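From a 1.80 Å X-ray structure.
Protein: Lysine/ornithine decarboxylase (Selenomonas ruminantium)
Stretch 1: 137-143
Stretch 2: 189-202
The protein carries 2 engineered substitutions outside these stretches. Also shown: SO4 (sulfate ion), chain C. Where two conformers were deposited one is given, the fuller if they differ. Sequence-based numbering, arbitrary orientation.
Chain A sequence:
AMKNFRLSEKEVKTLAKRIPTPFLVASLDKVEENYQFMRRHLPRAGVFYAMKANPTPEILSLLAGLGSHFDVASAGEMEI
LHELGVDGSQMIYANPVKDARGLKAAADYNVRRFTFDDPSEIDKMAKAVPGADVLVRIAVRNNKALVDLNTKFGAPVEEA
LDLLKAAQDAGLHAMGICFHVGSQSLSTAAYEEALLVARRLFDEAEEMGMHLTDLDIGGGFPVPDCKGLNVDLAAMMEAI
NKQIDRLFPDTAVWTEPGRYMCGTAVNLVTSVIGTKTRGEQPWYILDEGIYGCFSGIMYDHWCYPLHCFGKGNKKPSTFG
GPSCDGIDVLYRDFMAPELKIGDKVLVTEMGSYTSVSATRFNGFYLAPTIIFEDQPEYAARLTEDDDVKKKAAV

Stretch 1 (137-143) RIAVRNN
Stretch 2 189-202: AAYEEALLVARRLF

Residues 137-143 form an extended segment, with phi from -77° (A139) to -164° (N142) and psi from 113° (N142) to 160° (V140), before N143 turns to -86/-4. It runs antiparallel to the 189-202 helix, whose regular phi/psi near -62/-42 is held by i to i+4 bonds such as A194 N to A190 O (3.1 Å). CA atoms pair as N142-A190 (5.4 Å), V140-A194 (6.3 Å) and I138-A198 (8.6 Å), so the two backbones diverge toward I138.

On the helix side, A190 and A194 lie where the backbones are close, V197 and L201 toward the wider end. I138, with CB toward the helix, adopts chi1 p and chi2 t; its CD1 lies 4.0 Å from CG1 of V197 (chi1 t), and its CG2 lies 4.2 Å from CD1 of L201 (chi1 m, chi2 t). I138 CD1 also lies 4.3 Å from L201 CD1, so the side chain packs against two residues one helical turn apart. V140 (chi1 m) packs its CG1 4.1 Å from A194 CB. Where the backbones are nearest, the small A190 allows close approach: its CB sits 3.6 Å from R141 O and 3.7 Å from N142 CG. N142 is t, with chi2 -10°.

R141 points its CB sideways, and its chain (chi1 m, chi2 t, chi3 t, chi4 98°) reaches out to E193. There R141 NH1 donates to E193 OE2 at 2.8 Å (143°), a salt bridge at the guanidinium edge, near its plane. E193 is t at chi1 and chi2, with chi3 -34°. Water 2 accepts from R141 N (3.0 Å) and donates to E193 OE2 (2.5 Å), so this oxygen serves both side chain and backbone of R141. Water 1 donates to R141 O (2.9 Å) and A190 O (2.8 Å), bridging the main chains.

Apart from this contact, a sulfate O1 accepts from A189 N at 2.9 Å.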

# COMPACT_ATOMS: atom_id res chain seq x y z
N ARG A 137 15.58 -23.83 1.10
CA ARG A 137 14.26 -23.75 0.43
C ARG A 137 14.50 -24.12 -1.03
O ARG A 137 15.31 -23.43 -1.72
CB ARG A 137 13.78 -22.33 0.44
CG ARG A 137 12.37 -22.20 -0.15
CD ARG A 137 11.86 -20.81 0.11
NE ARG A 137 10.66 -20.51 -0.64
CZ ARG A 137 9.96 -19.38 -0.44
NH1 ARG A 137 10.21 -18.59 0.60
NH2 ARG A 137 8.91 -19.10 -1.24
N ILE A 138 13.77 -25.11 -1.47
CA ILE A 138 13.79 -25.56 -2.87
C ILE A 138 12.63 -24.95 -3.67
O ILE A 138 11.52 -24.79 -3.15
CB ILE A 138 13.74 -27.10 -3.01
CG1 ILE A 138 12.53 -27.76 -2.30
CG2 ILE A 138 15.05 -27.70 -2.50
CD1 ILE A 138 12.32 -29.22 -2.58
N ALA A 139 12.92 -24.69 -4.93
CA ALA A 139 11.95 -24.26 -5.89
C ALA A 139 11.12 -25.46 -6.34
O ALA A 139 11.66 -26.47 -6.76
CB ALA A 139 12.66 -23.54 -7.06
N VAL A 140 9.80 -25.33 -6.27
CA VAL A 140 8.85 -26.34 -6.60
C VAL A 140 7.79 -25.85 -7.59
O VAL A 140 7.65 -24.65 -7.82
CB VAL A 140 8.25 -26.94 -5.33
CG1 VAL A 140 9.34 -27.50 -4.46
CG2 VAL A 140 7.34 -25.94 -4.59
N ARG A 141 7.15 -26.80 -8.24
CA ARG A 141 6.12 -26.53 -9.27
C ARG A 141 4.73 -26.35 -8.68
O ARG A 141 4.36 -26.99 -7.74
CB ARG A 141 5.97 -27.70 -10.22
CG ARG A 141 7.19 -27.98 -11.03
CD ARG A 141 6.84 -29.06 -12.07
NE ARG A 141 8.09 -29.30 -12.69
CZ ARG A 141 8.89 -30.29 -12.36
NH1 ARG A 141 8.52 -31.21 -11.51
NH2 ARG A 141 10.05 -30.38 -13.00
N ASN A 142 3.93 -25.49 -9.31
CA ASN A 142 2.53 -25.34 -8.97
C ASN A 142 1.78 -24.59 -10.06
O ASN A 142 2.09 -23.45 -10.30
CB ASN A 142 2.34 -24.63 -7.62
CG ASN A 142 0.92 -24.76 -7.08
OD1 ASN A 142 0.04 -25.22 -7.76
ND2 ASN A 142 0.72 -24.39 -5.82
N ASN A 143 0.91 -25.39 -10.68
CA ASN A 143 0.14 -24.80 -11.77
C ASN A 143 -1.11 -24.08 -11.31
O ASN A 143 -1.81 -23.50 -12.15
CB ASN A 143 -0.31 -25.89 -12.75
CG ASN A 143 0.83 -26.47 -13.56
OD1 ASN A 143 1.84 -25.82 -13.78
ND2 ASN A 143 0.66 -27.71 -13.98
N ALA A 189 -1.89 -31.66 -5.32
CA ALA A 189 -0.76 -32.36 -5.95
C ALA A 189 0.58 -31.66 -5.83
O ALA A 189 1.65 -32.32 -5.75
CB ALA A 189 -1.03 -32.62 -7.44
N ALA A 190 0.56 -30.34 -5.83
CA ALA A 190 1.80 -29.61 -5.70
C ALA A 190 2.48 -29.95 -4.38
O ALA A 190 3.66 -30.09 -4.33
CB ALA A 190 1.55 -28.12 -5.80
N TYR A 191 1.70 -30.06 -3.31
CA TYR A 191 2.26 -30.47 -2.04
C TYR A 191 2.78 -31.91 -2.11
O TYR A 191 3.84 -32.20 -1.64
CB TYR A 191 1.21 -30.37 -0.94
CG TYR A 191 0.74 -28.98 -0.63
CD1 TYR A 191 1.37 -28.20 0.33
CD2 TYR A 191 -0.37 -28.45 -1.25
CE1 TYR A 191 0.94 -26.93 0.63
CE2 TYR A 191 -0.82 -27.19 -0.95
CZ TYR A 191 -0.16 -26.42 0.00
OH TYR A 191 -0.59 -25.16 0.31
N GLU A 192 2.02 -32.79 -2.73
CA GLU A 192 2.40 -34.19 -2.82
C GLU A 192 3.70 -34.39 -3.59
O GLU A 192 4.53 -35.16 -3.21
CB GLU A 192 1.28 -35.00 -3.44
CG GLU A 192 0.06 -35.09 -2.55
CD GLU A 192 -1.14 -35.74 -3.20
OE1 GLU A 192 -1.86 -36.44 -2.51
OE2 GLU A 192 -1.38 -35.53 -4.39
N GLU A 193 3.82 -33.67 -4.69
CA GLU A 193 5.03 -33.68 -5.52
C GLU A 193 6.28 -33.14 -4.79
O GLU A 193 7.32 -33.73 -4.85
CB GLU A 193 4.79 -32.90 -6.82
CG GLU A 193 6.05 -32.57 -7.60
CD GLU A 193 5.82 -31.90 -8.96
OE1 GLU A 193 4.82 -32.23 -9.61
OE2 GLU A 193 6.65 -31.10 -9.37
N ALA A 194 6.13 -32.03 -4.09
CA ALA A 194 7.22 -31.44 -3.31
C ALA A 194 7.72 -32.37 -2.24
O ALA A 194 8.97 -32.47 -2.01
CB ALA A 194 6.76 -30.12 -2.76
N LEU A 195 6.79 -33.05 -1.62
CA LEU A 195 7.10 -34.08 -0.65
C LEU A 195 7.96 -35.24 -1.20
O LEU A 195 8.94 -35.67 -0.54
CB LEU A 195 5.84 -34.60 0.01
CG LEU A 195 5.31 -33.52 1.00
CD1 LEU A 195 3.91 -33.96 1.40
CD2 LEU A 195 6.15 -33.21 2.24
N LEU A 196 7.67 -35.66 -2.42
CA LEU A 196 8.44 -36.79 -3.05
C LEU A 196 9.82 -36.28 -3.34
O LEU A 196 10.80 -36.98 -3.17
CB LEU A 196 7.80 -37.24 -4.35
CG LEU A 196 6.51 -38.02 -4.08
CD1 LEU A 196 5.55 -38.00 -5.22
CD2 LEU A 196 6.73 -39.48 -3.70
N VAL A 197 9.91 -35.07 -3.86
CA VAL A 197 11.22 -34.48 -4.14
C VAL A 197 12.08 -34.37 -2.89
O VAL A 197 13.28 -34.75 -2.86
CB VAL A 197 11.09 -33.09 -4.82
CG1 VAL A 197 12.44 -32.42 -4.96
CG2 VAL A 197 10.41 -33.24 -6.21
N ALA A 198 11.46 -33.89 -1.81
CA ALA A 198 12.19 -33.74 -0.56
C ALA A 198 12.66 -35.11 -0.00
O ALA A 198 13.76 -35.19 0.57
CB ALA A 198 11.33 -32.99 0.49
N ARG A 199 11.85 -36.13 -0.19
CA ARG A 199 12.15 -37.50 0.27
C ARG A 199 13.42 -37.99 -0.41
O ARG A 199 14.31 -38.47 0.27
CB ARG A 199 10.99 -38.44 -0.01
CG ARG A 199 11.21 -39.90 0.44
CD ARG A 199 11.37 -40.03 1.95
NE ARG A 199 12.72 -39.92 2.44
CZ ARG A 199 13.05 -39.95 3.75
NH1 ARG A 199 12.10 -39.96 4.68
NH2 ARG A 199 14.36 -39.91 4.14
N ARG A 200 13.54 -37.79 -1.70
CA ARG A 200 14.76 -38.17 -2.44
C ARG A 200 15.93 -37.39 -1.90
O ARG A 200 17.00 -37.97 -1.61
CB ARG A 200 14.60 -38.04 -3.94
CG ARG A 200 15.91 -38.33 -4.67
CD ARG A 200 15.76 -38.03 -6.14
NE ARG A 200 15.39 -36.63 -6.45
CZ ARG A 200 16.20 -35.59 -6.45
NH1 ARG A 200 17.47 -35.71 -6.04
NH2 ARG A 200 15.73 -34.39 -6.78
N LEU A 201 15.79 -36.09 -1.74
CA LEU A 201 16.87 -35.26 -1.15
C LEU A 201 17.29 -35.70 0.23
O LEU A 201 18.49 -35.78 0.52
CB LEU A 201 16.55 -33.79 -1.18
CG LEU A 201 16.40 -33.19 -2.58
CD1 LEU A 201 15.83 -31.78 -2.50
CD2 LEU A 201 17.73 -33.13 -3.32
N PHE A 202 16.33 -36.03 1.10
CA PHE A 202 16.71 -36.48 2.43
C PHE A 202 17.57 -37.80 2.34
O PHE A 202 18.57 -37.98 3.06
CB PHE A 202 15.48 -36.80 3.24
CG PHE A 202 14.98 -35.67 4.10
CD1 PHE A 202 14.68 -34.43 3.58
CD2 PHE A 202 14.80 -35.85 5.45
CE1 PHE A 202 14.17 -33.41 4.41
CE2 PHE A 202 14.31 -34.87 6.27
CZ PHE A 202 14.04 -33.60 5.76
S SO4 C . -4.43 -30.85 -8.34
O1 SO4 C . -4.34 -31.18 -6.89
O2 SO4 C . -4.67 -32.06 -9.11
O3 SO4 C . -5.65 -29.99 -8.39
O4 SO4 C . -3.26 -30.09 -8.86
O HOH W 1 5.52 -29.13 -6.24
O HOH W 2 7.77 -29.66 -7.59